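Local coordinates for hypothetical conserved protein (Geobacillus kaustophilus, PDB 2PCS) that is of unknown function but belongs to the CoxG family and holds an unidentified ligand in its Bet v 1-like fold, at residues A[20-25]-A[140-145]; A[55-60]-A[120-125]; A[66-71]-A[77-82]; A[109-114]-A[133-138]. All coordinates share one frame; numbering follows the deposited sequence.

Contact 1: residues A[20-25]-A[140-145]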
loop_
_atom_site.group_PDB
_atom_site.type_symbol
_atom_site.label_atom_id
_atom_site.label_comp_id
_atom_site.label_asym_id
_atom_site.label_seq_id
_atom_site.Cartn_x
_atom_site.Cartn_y
_atom_site.Cartn_z
ATOM N N SER A 20 7.324 11.087 6.450
ATOM C CA SER A 20 8.635 10.961 5.791
ATOM C C SER A 20 9.007 9.515 5.371
ATOM O O SER A 20 9.765 9.363 4.421
ATOM C CB SER A 20 9.769 11.537 6.646
ATOM O OG SER A 20 10.199 10.560 7.572
ATOM N N LYS A 21 8.490 8.486 6.068
ATOM C CA LYS A 21 8.683 7.093 5.601
ATOM C C LYS A 21 7.802 6.785 4.412
ATOM O O LYS A 21 8.246 6.187 3.420
ATOM C CB LYS A 21 8.455 6.048 6.698
ATOM C CG LYS A 21 9.556 6.007 7.758
ATOM C CD LYS A 21 10.968 5.890 7.189
ATOM C CE LYS A 21 12.046 6.378 8.208
ATOM N NZ LYS A 21 13.478 6.217 7.703
ATOM N N LEU A 22 6.552 7.225 4.502
ATOM C CA LEU A 22 5.592 6.949 3.473
ATOM C C LEU A 22 5.934 7.637 2.133
ATOM O O LEU A 22 5.462 7.221 1.069
ATOM C CB LEU A 22 4.208 7.352 3.972
ATOM C CG LEU A 22 3.562 6.524 5.079
ATOM C CD1 LEU A 22 2.316 7.209 5.534
ATOM C CD2 LEU A 22 3.253 5.070 4.618
ATOM N N MET A 23 6.723 8.708 2.182
ATOM C CA MET A 23 7.059 9.460 0.975
ATOM C C MET A 23 8.464 9.146 0.449
ATOM O O MET A 23 8.884 9.689 -0.570
ATOM C CB MET A 23 6.899 10.970 1.206
ATOM C CG MET A 23 5.494 11.404 1.451
ATOM S SD MET A 23 4.368 11.163 0.065
ATOM C CE MET A 23 4.720 12.750 -0.633
ATOM N N ASP A 24 9.160 8.229 1.106
ATOM C CA ASP A 24 10.528 7.859 0.728
ATOM C C ASP A 24 10.560 6.624 -0.171
ATOM O O ASP A 24 10.425 5.513 0.343
ATOM C CB ASP A 24 11.287 7.531 2.002
ATOM C CG ASP A 24 12.789 7.554 1.825
ATOM O OD1 ASP A 24 13.310 7.369 0.693
ATOM O OD2 ASP A 24 13.459 7.747 2.859
ATOM N N PRO A 25 10.745 6.789 -1.497
ATOM C CA PRO A 25 10.657 5.607 -2.371
ATOM C C PRO A 25 11.620 4.445 -2.098
ATOM O O PRO A 25 11.274 3.312 -2.386
ATOM C CB PRO A 25 10.823 6.163 -3.793
ATOM C CG PRO A 25 11.298 7.519 -3.657
ATOM C CD PRO A 25 10.997 8.018 -2.261
ATOM N N LYS A 140 3.548 -3.172 8.826
ATOM C CA LYS A 140 4.489 -3.839 9.727
ATOM C C LYS A 140 5.894 -3.393 9.415
ATOM O O LYS A 140 6.660 -3.098 10.321
ATOM C CB LYS A 140 4.386 -5.367 9.591
ATOM C CG LYS A 140 5.401 -6.145 10.432
ATOM C CD LYS A 140 5.636 -7.582 9.958
ATOM C CE LYS A 140 6.846 -8.218 10.735
ATOM N NZ LYS A 140 6.987 -9.721 10.462
ATOM N N LYS A 141 6.265 -3.344 8.139
ATOM C CA LYS A 141 7.656 -2.995 7.836
ATOM C C LYS A 141 7.886 -1.504 7.979
ATOM O O LYS A 141 9.001 -1.069 8.303
ATOM C CB LYS A 141 8.100 -3.507 6.462
ATOM C CG LYS A 141 8.237 -5.042 6.341
ATOM C CD LYS A 141 7.786 -5.502 4.961
ATOM C CE LYS A 141 8.559 -6.689 4.355
ATOM N NZ LYS A 141 8.209 -6.837 2.860
ATOM N N ILE A 142 6.838 -0.714 7.732
ATOM C CA ILE A 142 6.913 0.732 7.919
ATOM C C ILE A 142 7.132 1.002 9.396
ATOM O O ILE A 142 7.919 1.864 9.752
ATOM C CB ILE A 142 5.617 1.481 7.468
ATOM C CG1 ILE A 142 5.504 1.566 5.960
ATOM C CG2 ILE A 142 5.596 2.902 7.990
ATOM C CD1 ILE A 142 6.611 2.278 5.340
ATOM N N GLN A 143 6.423 0.282 10.249
ATOM C CA GLN A 143 6.560 0.479 11.682
ATOM C C GLN A 143 8.010 0.197 12.109
ATOM O O GLN A 143 8.577 0.941 12.936
ATOM C CB GLN A 143 5.519 -0.316 12.486
ATOM C CG GLN A 143 5.527 -0.088 14.022
ATOM C CD GLN A 143 5.524 1.397 14.488
ATOM O OE1 GLN A 143 4.491 1.914 14.910
ATOM N NE2 GLN A 143 6.695 2.064 14.435
ATOM N N LYS A 144 8.629 -0.797 11.476
ATOM C CA LYS A 144 10.002 -1.116 11.746
ATOM C C LYS A 144 10.937 -0.016 11.293
ATOM O O LYS A 144 11.860 0.338 12.016
ATOM C CB LYS A 144 10.408 -2.440 11.093
ATOM C CG LYS A 144 11.896 -2.459 10.731
ATOM C CD LYS A 144 12.338 -3.727 10.026
ATOM C CE LYS A 144 13.857 -3.957 10.177
ATOM N NZ LYS A 144 14.205 -5.338 9.683
ATOM N N GLU A 145 10.739 0.521 10.100
ATOM C CA GLU A 145 11.701 1.504 9.594
ATOM C C GLU A 145 11.576 2.819 10.322
ATOM O O GLU A 145 12.562 3.532 10.473
ATOM C CB GLU A 145 11.577 1.705 8.080
ATOM C CG GLU A 145 11.952 0.465 7.259
ATOM C CD GLU A 145 13.450 0.157 7.230
ATOM O OE1 GLU A 145 14.289 1.020 7.578
ATOM O OE2 GLU A 145 13.799 -0.967 6.822
#

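Contact 2: residues A[55-60]-A[120-125]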
loop_
_atom_site.group_PDB
_atom_site.type_symbol
_atom_site.label_atom_id
_atom_site.label_comp_id
_atom_site.label_asym_id
_atom_site.label_seq_id
_atom_site.Cartn_x
_atom_site.Cartn_y
_atom_site.Cartn_z
ATOM N N ALA A 55 1.205 -17.981 -2.658
ATOM C CA ALA A 55 0.529 -19.018 -3.441
ATOM C C ALA A 55 -0.808 -18.665 -4.094
ATOM O O ALA A 55 -1.010 -18.939 -5.246
ATOM C CB ALA A 55 0.352 -20.304 -2.563
ATOM N N ALA A 56 -1.744 -18.089 -3.369
ATOM C CA ALA A 56 -3.069 -17.866 -3.974
ATOM C C ALA A 56 -3.011 -16.871 -5.152
ATOM O O ALA A 56 -3.916 -16.834 -5.983
ATOM C CB ALA A 56 -4.066 -17.356 -2.902
ATOM N N VAL A 57 -1.973 -16.028 -5.158
ATOM C CA VAL A 57 -1.856 -14.948 -6.142
ATOM C C VAL A 57 -0.493 -14.937 -6.814
ATOM O O VAL A 57 -0.134 -13.959 -7.475
ATOM C CB VAL A 57 -2.109 -13.501 -5.519
ATOM C CG1 VAL A 57 -3.568 -13.306 -5.138
ATOM C CG2 VAL A 57 -1.131 -13.174 -4.407
ATOM N N LYS A 58 0.260 -16.010 -6.605
ATOM C CA LYS A 58 1.637 -16.084 -7.035
ATOM C C LYS A 58 1.782 -15.665 -8.522
ATOM O O LYS A 58 0.952 -15.996 -9.359
ATOM C CB LYS A 58 2.126 -17.508 -6.817
ATOM C CG LYS A 58 3.609 -17.669 -6.793
ATOM C CD LYS A 58 3.917 -19.126 -6.517
ATOM C CE LYS A 58 5.431 -19.342 -6.412
ATOM N NZ LYS A 58 6.169 -18.838 -7.643
ATOM N N GLY A 59 2.840 -14.943 -8.828
ATOM C CA GLY A 59 2.928 -14.264 -10.104
ATOM C C GLY A 59 3.892 -13.082 -10.081
ATOM O O GLY A 59 4.352 -12.634 -8.992
ATOM N N LYS A 60 4.220 -12.636 -11.298
ATOM C CA LYS A 60 5.016 -11.470 -11.555
ATOM C C LYS A 60 4.112 -10.399 -12.142
ATOM O O LYS A 60 3.273 -10.639 -13.018
ATOM C CB LYS A 60 6.180 -11.813 -12.469
ATOM C CG LYS A 60 7.230 -12.670 -11.712
ATOM C CD LYS A 60 8.430 -13.201 -12.573
ATOM C CE LYS A 60 9.159 -14.353 -11.806
ATOM N NZ LYS A 60 10.580 -14.654 -12.287
ATOM N N ALA A 120 -9.006 -13.269 -10.330
ATOM C CA ALA A 120 -10.255 -12.664 -9.855
ATOM C C ALA A 120 -11.205 -13.737 -9.277
ATOM O O ALA A 120 -12.098 -13.441 -8.460
ATOM C CB ALA A 120 -10.947 -11.895 -10.991
ATOM N N ALA A 121 -10.997 -14.982 -9.713
ATOM C CA ALA A 121 -11.942 -16.045 -9.474
ATOM C C ALA A 121 -11.792 -16.626 -8.067
ATOM O O ALA A 121 -12.718 -17.272 -7.580
ATOM C CB ALA A 121 -11.785 -17.141 -10.522
ATOM N N ILE A 122 -10.643 -16.378 -7.429
ATOM C CA ILE A 122 -10.314 -16.978 -6.141
ATOM C C ILE A 122 -11.346 -16.716 -5.041
ATOM O O ILE A 122 -11.417 -17.487 -4.081
ATOM C CB ILE A 122 -8.858 -16.643 -5.614
ATOM C CG1 ILE A 122 -8.671 -15.154 -5.306
ATOM C CG2 ILE A 122 -7.739 -17.253 -6.509
ATOM C CD1 ILE A 122 -7.498 -14.903 -4.339
ATOM N N GLY A 123 -12.160 -15.669 -5.199
ATOM C CA GLY A 123 -13.116 -15.274 -4.165
ATOM C C GLY A 123 -12.913 -13.874 -3.609
ATOM O O GLY A 123 -11.775 -13.428 -3.374
ATOM N N GLN A 124 -14.021 -13.168 -3.392
ATOM C CA GLN A 124 -13.963 -11.822 -2.759
ATOM C C GLN A 124 -13.360 -11.843 -1.350
ATOM O O GLN A 124 -12.617 -10.940 -0.962
ATOM C CB GLN A 124 -15.356 -11.172 -2.702
ATOM C CG GLN A 124 -15.587 -10.113 -3.783
ATOM C CD GLN A 124 -16.755 -9.222 -3.430
ATOM O OE1 GLN A 124 -17.946 -9.633 -3.522
ATOM N NE2 GLN A 124 -16.438 -7.991 -2.996
ATOM N N ARG A 125 -13.681 -12.881 -0.592
ATOM C CA ARG A 125 -13.299 -12.925 0.809
ATOM C C ARG A 125 -11.784 -13.165 0.939
ATOM O O ARG A 125 -11.057 -12.534 1.755
ATOM C CB ARG A 125 -14.156 -13.971 1.540
ATOM C CG ARG A 125 -13.392 -15.004 2.328
ATOM C CD ARG A 125 -13.459 -16.370 1.628
ATOM N NE ARG A 125 -13.855 -17.403 2.581
ATOM C CZ ARG A 125 -15.064 -17.455 3.136
ATOM N NH1 ARG A 125 -15.993 -16.539 2.808
ATOM N NH2 ARG A 125 -15.351 -18.421 4.010
#

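Contact 3: residues A[66-71]-A[77-82]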
loop_
_atom_site.group_PDB
_atom_site.type_symbol
_atom_site.label_atom_id
_atom_site.label_comp_id
_atom_site.label_asym_id
_atom_site.label_seq_id
_atom_site.Cartn_x
_atom_site.Cartn_y
_atom_site.Cartn_z
ATOM N N GLU A 66 0.885 5.932 -8.873
ATOM C CA GLU A 66 0.886 7.400 -8.823
ATOM C C GLU A 66 0.392 7.976 -7.474
ATOM O O GLU A 66 -0.718 7.695 -7.054
ATOM C CB GLU A 66 0.074 8.013 -9.959
ATOM C CG GLU A 66 0.443 9.509 -10.138
ATOM C CD GLU A 66 -0.397 10.251 -11.183
ATOM O OE1 GLU A 66 -0.205 11.511 -11.357
ATOM O OE2 GLU A 66 -1.255 9.576 -11.816
ATOM N N VAL A 67 1.241 8.767 -6.818
ATOM C CA VAL A 67 0.867 9.550 -5.628
ATOM C C VAL A 67 0.245 10.904 -6.038
ATOM O O VAL A 67 0.903 11.703 -6.657
ATOM C CB VAL A 67 2.097 9.738 -4.682
ATOM C CG1 VAL A 67 1.667 10.140 -3.287
ATOM C CG2 VAL A 67 2.907 8.442 -4.587
ATOM N N THR A 68 -1.032 11.148 -5.741
ATOM C CA THR A 68 -1.679 12.417 -6.075
ATOM C C THR A 68 -2.335 13.117 -4.834
ATOM O O THR A 68 -2.297 12.568 -3.741
ATOM C CB THR A 68 -2.732 12.201 -7.147
ATOM O OG1 THR A 68 -3.830 11.479 -6.592
ATOM C CG2 THR A 68 -2.179 11.381 -8.273
ATOM N N ASP A 69 -2.894 14.328 -5.022
ATOM C CA ASP A 69 -3.602 15.118 -3.996
ATOM C C ASP A 69 -2.756 15.204 -2.733
ATOM O O ASP A 69 -3.214 15.022 -1.640
ATOM C CB ASP A 69 -4.994 14.492 -3.739
ATOM C CG ASP A 69 -5.995 15.447 -3.070
ATOM O OD1 ASP A 69 -5.928 16.678 -3.278
ATOM O OD2 ASP A 69 -6.896 14.956 -2.339
ATOM N N ILE A 70 -1.485 15.479 -2.908
ATOM C CA ILE A 70 -0.519 15.303 -1.861
ATOM C C ILE A 70 -0.546 16.483 -0.937
ATOM O O ILE A 70 -0.217 17.610 -1.368
ATOM C CB ILE A 70 0.871 15.238 -2.411
ATOM C CG1 ILE A 70 1.045 14.017 -3.362
ATOM C CG2 ILE A 70 1.821 15.226 -1.257
ATOM C CD1 ILE A 70 2.531 13.755 -3.870
ATOM N N LYS A 71 -0.890 16.227 0.332
ATOM C CA LYS A 71 -0.941 17.267 1.299
ATOM C C LYS A 71 -0.170 17.236 2.608
ATOM O O LYS A 71 -0.630 16.638 3.548
ATOM C CB LYS A 71 -2.389 17.606 1.660
ATOM C CG LYS A 71 -3.321 18.038 0.511
ATOM C CD LYS A 71 -4.762 17.952 0.999
ATOM C CE LYS A 71 -5.750 18.140 -0.093
ATOM N NZ LYS A 71 -5.161 19.144 -1.040
ATOM N N LYS A 77 -3.471 10.574 -1.990
ATOM C CA LYS A 77 -4.211 9.567 -2.718
ATOM C C LYS A 77 -3.256 8.734 -3.546
ATOM O O LYS A 77 -2.208 9.206 -3.922
ATOM C CB LYS A 77 -5.295 10.200 -3.577
ATOM C CG LYS A 77 -6.312 10.931 -2.744
ATOM C CD LYS A 77 -7.489 11.408 -3.616
ATOM C CE LYS A 77 -8.744 11.810 -2.815
ATOM N NZ LYS A 77 -9.493 12.877 -3.606
ATOM N N LEU A 78 -3.610 7.467 -3.781
ATOM C CA LEU A 78 -2.805 6.562 -4.608
ATOM C C LEU A 78 -3.615 6.040 -5.761
ATOM O O LEU A 78 -4.761 5.655 -5.563
ATOM C CB LEU A 78 -2.298 5.354 -3.809
ATOM C CG LEU A 78 -1.128 5.501 -2.854
ATOM C CD1 LEU A 78 -0.786 4.051 -2.482
ATOM C CD2 LEU A 78 0.168 6.264 -3.377
ATOM N N LEU A 79 -3.030 6.018 -6.955
ATOM C CA LEU A 79 -3.661 5.326 -8.096
ATOM C C LEU A 79 -2.729 4.216 -8.472
ATOM O O LEU A 79 -1.532 4.465 -8.659
ATOM C CB LEU A 79 -3.860 6.258 -9.284
ATOM C CG LEU A 79 -4.512 7.634 -9.015
ATOM C CD1 LEU A 79 -4.478 8.500 -10.301
ATOM C CD2 LEU A 79 -5.984 7.442 -8.532
ATOM N N VAL A 80 -3.256 2.990 -8.491
ATOM C CA VAL A 80 -2.472 1.812 -8.837
ATOM C C VAL A 80 -3.049 1.032 -10.059
ATOM O O VAL A 80 -4.236 0.672 -10.062
ATOM C CB VAL A 80 -2.286 0.824 -7.676
ATOM C CG1 VAL A 80 -1.468 -0.401 -8.172
ATOM C CG2 VAL A 80 -1.588 1.458 -6.459
ATOM N N ASN A 81 -2.198 0.824 -11.081
ATOM C CA ASN A 81 -2.476 -0.060 -12.232
ATOM C C ASN A 81 -1.435 -1.167 -12.294
ATOM O O ASN A 81 -0.267 -0.912 -12.544
ATOM C CB ASN A 81 -2.502 0.721 -13.537
ATOM C CG ASN A 81 -3.555 1.798 -13.538
ATOM O OD1 ASN A 81 -3.264 2.958 -13.246
ATOM N ND2 ASN A 81 -4.801 1.427 -13.852
ATOM N N GLY A 82 -1.849 -2.377 -11.979
ATOM C CA GLY A 82 -0.956 -3.526 -11.919
ATOM C C GLY A 82 -1.437 -4.618 -12.886
ATOM O O GLY A 82 -2.637 -4.811 -13.086
#

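Contact 4: residues A[109-114]-A[133-138]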
loop_
_atom_site.group_PDB
_atom_site.type_symbol
_atom_site.label_atom_id
_atom_site.label_comp_id
_atom_site.label_asym_id
_atom_site.label_seq_id
_atom_site.Cartn_x
_atom_site.Cartn_y
_atom_site.Cartn_z
ATOM N N TYR A 109 -7.370 4.636 6.027
ATOM C CA TYR A 109 -7.319 4.490 4.585
ATOM C C TYR A 109 -8.629 3.947 4.098
ATOM O O TYR A 109 -9.410 3.340 4.842
ATOM C CB TYR A 109 -6.131 3.640 4.094
ATOM C CG TYR A 109 -6.229 2.196 4.539
ATOM C CD1 TYR A 109 -5.568 1.743 5.701
ATOM C CD2 TYR A 109 -7.004 1.287 3.832
ATOM C CE1 TYR A 109 -5.755 0.435 6.151
ATOM C CE2 TYR A 109 -7.150 0.002 4.236
ATOM C CZ TYR A 109 -6.504 -0.434 5.379
ATOM O OH TYR A 109 -6.661 -1.760 5.755
ATOM N N THR A 110 -8.794 4.093 2.809
ATOM C CA THR A 110 -9.960 3.691 2.115
ATOM C C THR A 110 -9.341 3.222 0.785
ATOM O O THR A 110 -8.318 3.777 0.325
ATOM C CB THR A 110 -10.783 4.953 2.016
ATOM O OG1 THR A 110 -12.077 4.814 2.613
ATOM C CG2 THR A 110 -10.783 5.545 0.697
ATOM N N TYR A 111 -9.863 2.147 0.203
ATOM C CA TYR A 111 -9.405 1.782 -1.143
ATOM C C TYR A 111 -10.487 1.137 -1.956
ATOM O O TYR A 111 -11.464 0.637 -1.438
ATOM C CB TYR A 111 -8.130 0.926 -1.141
ATOM C CG TYR A 111 -8.356 -0.484 -0.741
ATOM C CD1 TYR A 111 -8.077 -0.900 0.562
ATOM C CD2 TYR A 111 -8.918 -1.410 -1.646
ATOM C CE1 TYR A 111 -8.319 -2.190 0.939
ATOM C CE2 TYR A 111 -9.173 -2.734 -1.259
ATOM C CZ TYR A 111 -8.861 -3.094 0.009
ATOM O OH TYR A 111 -9.099 -4.372 0.398
ATOM N N SER A 112 -10.262 1.124 -3.257
ATOM C CA SER A 112 -11.253 0.652 -4.178
ATOM C C SER A 112 -10.509 0.021 -5.355
ATOM O O SER A 112 -9.697 0.711 -6.021
ATOM C CB SER A 112 -12.079 1.869 -4.596
ATOM O OG SER A 112 -13.372 1.465 -4.912
ATOM N N ALA A 113 -10.739 -1.281 -5.585
ATOM C CA ALA A 113 -9.981 -2.043 -6.596
ATOM C C ALA A 113 -10.827 -2.894 -7.519
ATOM O O ALA A 113 -11.607 -3.730 -7.079
ATOM C CB ALA A 113 -8.896 -2.955 -5.940
ATOM N N GLU A 114 -10.586 -2.736 -8.808
ATOM C CA GLU A 114 -11.107 -3.656 -9.833
ATOM C C GLU A 114 -10.031 -4.723 -10.082
ATOM O O GLU A 114 -8.900 -4.390 -10.390
ATOM C CB GLU A 114 -11.481 -2.852 -11.098
ATOM C CG GLU A 114 -11.442 -3.633 -12.415
ATOM C CD GLU A 114 -11.448 -2.713 -13.677
ATOM O OE1 GLU A 114 -10.635 -1.745 -13.768
ATOM O OE2 GLU A 114 -12.280 -2.977 -14.590
ATOM N N LEU A 133 -3.584 -9.007 4.140
ATOM C CA LEU A 133 -2.220 -9.443 4.399
ATOM C C LEU A 133 -1.169 -8.513 3.803
ATOM O O LEU A 133 -0.139 -8.248 4.427
ATOM C CB LEU A 133 -2.006 -10.941 4.053
ATOM C CG LEU A 133 -0.754 -11.564 3.362
ATOM C CD1 LEU A 133 0.648 -11.050 3.712
ATOM C CD2 LEU A 133 -0.751 -13.062 3.601
ATOM N N LEU A 134 -1.391 -8.032 2.584
ATOM C CA LEU A 134 -0.416 -7.106 1.945
ATOM C C LEU A 134 -0.334 -5.780 2.723
ATOM O O LEU A 134 0.754 -5.322 3.107
ATOM C CB LEU A 134 -0.795 -6.877 0.451
ATOM C CG LEU A 134 -0.550 -8.154 -0.393
ATOM C CD1 LEU A 134 -1.129 -8.027 -1.765
ATOM C CD2 LEU A 134 0.957 -8.563 -0.464
ATOM N N ILE A 135 -1.501 -5.193 2.994
ATOM C CA ILE A 135 -1.590 -3.969 3.825
ATOM C C ILE A 135 -0.931 -4.153 5.202
ATOM O O ILE A 135 -0.084 -3.329 5.570
ATOM C CB ILE A 135 -3.055 -3.477 3.957
ATOM C CG1 ILE A 135 -3.572 -3.050 2.562
ATOM C CG2 ILE A 135 -3.159 -2.338 4.992
ATOM C CD1 ILE A 135 -5.055 -3.237 2.389
ATOM N N SER A 136 -1.283 -5.222 5.949
ATOM C CA SER A 136 -0.638 -5.461 7.282
ATOM C C SER A 136 0.882 -5.608 7.225
ATOM O O SER A 136 1.601 -5.023 8.056
ATOM C CB SER A 136 -1.182 -6.689 7.986
ATOM O OG SER A 136 -2.587 -6.678 7.954
ATOM N N ASP A 137 1.364 -6.371 6.247
ATOM C CA ASP A 137 2.771 -6.556 6.073
ATOM C C ASP A 137 3.518 -5.273 5.694
ATOM O O ASP A 137 4.677 -5.029 6.114
ATOM C CB ASP A 137 3.041 -7.619 5.006
ATOM C CG ASP A 137 4.530 -7.944 4.919
ATOM O OD1 ASP A 137 5.048 -8.542 5.903
ATOM O OD2 ASP A 137 5.185 -7.529 3.928
ATOM N N PHE A 138 2.859 -4.440 4.890
ATOM C CA PHE A 138 3.423 -3.111 4.584
ATOM C C PHE A 138 3.473 -2.234 5.847
ATOM O O PHE A 138 4.478 -1.603 6.152
ATOM C CB PHE A 138 2.587 -2.442 3.505
ATOM C CG PHE A 138 2.987 -1.019 3.229
ATOM C CD1 PHE A 138 4.103 -0.721 2.423
ATOM C CD2 PHE A 138 2.262 0.027 3.776
ATOM C CE1 PHE A 138 4.464 0.590 2.169
ATOM C CE2 PHE A 138 2.630 1.349 3.500
ATOM C CZ PHE A 138 3.690 1.635 2.685
#

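Contact 1: residues A[20-25]-A[140-145]
In the helix-grip fold expected of the Bet v 1-like clan, Lys21 and Leu22 of the short helix 15-22 lie against Ile142 and Glu145, which are one turn apart on the long C-terminal helix 124-148. The contact is loose and carries no hydrogen bond; the nearest CA atoms, those of Lys21 and Ile142, are 7.0 Å apart. Two atoms of Ile142 meet helix 15-22: CD1 at Lys21 CB, and CG1 4.4 Å from Leu22 CD2. That leucine also touches Phe138 farther back on the long helix, and its side chain comes within about 4 Å of the bound unknown ligand, so the apolar half of the contact borders the ligand site. Lys21 has CG set beside its own backbone N and then bends at chi2 (-51°), which carries the chain along Glu145 with CD 4.3 Å from Glu145 CB. Its charge is not paired with the carboxylate: Lys21 NZ and Glu145 OE1 are 5.3 Å apart, NZ bonds instead to Ser149 OG, and OE1 makes a salt bridge with Lys148. The closest approach of the contact is made by Lys21 CE, 3.7 Å from the backbone O of Glu145.

Contact 2: residues A[55-60]-A[120-125]
Ile122 and Ala56 aim their CB atoms at each other, and the branched isoleucine spans both Ala56 and Val57. Their backbones stay apart, the CA atoms of Ala56 and Ile122 being 7.6 Å from each other. Ile122 holds CG1 between its backbone N and carbonyl carbon (chi1 65°), which turns one arm to the side chains and the other to the backbone of the loop before strand 59-71. CD1, at the end of the longer arm, meets both side chains, 4.5 Å from Ala56 CB and 4.3 Å from Val57 CG1. The shorter arm ends with CG2 placed 3.9 Å from the backbone O of Ala56. The contact is thus apolar apart from that carbonyl, without a hydrogen bond, and it buries only 93 Å² in all. Val57 lies about 4 Å from the unknown ligand, which puts this contact at one margin of the ligand site. Neighbouring elements close round the three residues. Ile122 immediately precedes the N-cap residue of helix 124-148, whose first turns supply Met126 against Ala56, Leu127 against Ile122 and Val130 against Val57. Val57 also packs on Val119 and on Ile52 of strand 45-52.

Contact 3: residues A[66-71]-A[77-82]
Asp69 OD2 is gripped by two groups: Lys77 NZ, in a salt bridge of 3.6 Å across the contact, and His75 NE2, hydrogen-bonded to it from the start of strand 75-84 in the beta hairpin 59-71/75-84. The other carboxylate oxygen, OD1, takes a weak bond from Lys71 NZ at 3.4 Å, so the acid lies between two lysines where the chain turns a corner. Lys77, extended beyond CG, runs across the aspartate side chain with its CG 3.9 Å from Asp69 CB. With a methionine in place of Lys77, Asp69 would probably be left without its charged partner across the hairpin. Before the corner, residues 66-68 pair antiparallel with 77-79. Thr68 and Lys77 exchange two backbone bonds, as do Glu66 and Leu79; the shortest, Glu66 N to Leu79 O, measures 2.8 Å and is nearly straight (167°). Side chains alternate between the faces. Thr68, Lys77, Glu66 and Leu79 share one, where the Thr68 hydroxyl OG1 sits 3.6 Å from Lys77 CB and Glu66 lies alongside Leu79. The other carries the non-hydrogen-bonded pair Val67 and Leu78, with Leu78 about 4 Å from the unknown ligand; here Val67 CG2 meets Leu78 CD2 at 3.7 Å.

Contact 4: residues A[109-114]-A[133-138]
Strand 109-114 and helix segment 133-138 keep their backbones well apart, the nearest CA atoms, of Tyr109 and Ile135, being 10.2 Å from each other, and side chains bridge the distance between sheet and helix. Tyr109 and Tyr111, two residues apart on the strand, both send their rings off the same face toward the helix. Each has CG between its backbone N and carbonyl carbon (chi1 65° and 75°), which sets the two rings next to each other; Tyr109 CE2 comes in plane at the edge of the Tyr111 ring. Ile135 comes from the opposite direction to Tyr109, crosses Tyr111 obliquely, and touches both. Its CG2 branch meets the phenol end of Tyr109, 3.6 Å from OH and 3.9 Å from CZ, while its CD1 meets Tyr111 CE1 at 3.7 Å and also approaches Tyr109 OH at 4.0 Å. Both methyls come in obliquely to the rings. The Tyr109 hydroxyl does not lack polar partners, for it is hydrogen-bonded to His160 and His158 of the C-terminal run of histidines, probably a purification tag. Replacing Tyr109 by an alanine is likely to leave His158 and His160 without this hydroxyl and to open a gap beside Ile135 CG2. Tyr111 is about 4 Å from the unknown ligand, so this contact forms part of the ligand's surroundings. On the helix, Ala131 against Tyr111 and Phe139 against Tyr109 extend the stripe of Ile135 by a turn each way. Strand 104-116 itself is bonded through its backbone to strand 4-12 on one flank and strand 87-99 on the other.

From the N terminus, the chain passes strand 4-12 and reaches contact 1 at 20-25, whose partner 140-145 comes near the end; that wide loop encloses the other three contacts. Contact 2 starts at 55-60 and closes at 120-125, with the hairpin of contact 3 falling wholly within it. Contact 4 opens at 109-114, before contact 2 has closed, and ends at 133-138, so the two cross. Contact 2 holds the lead-in to helix 124-148 against the loop before strand 59-71; farther along, contact 4 sets the helix on strand 104-116 and contact 1 sets it against helix 15-22. Contact 3 joins strands within the sheet. Met23 touches Ile70, linking contacts 1 and 3, and contacts 1 and 4 also touch.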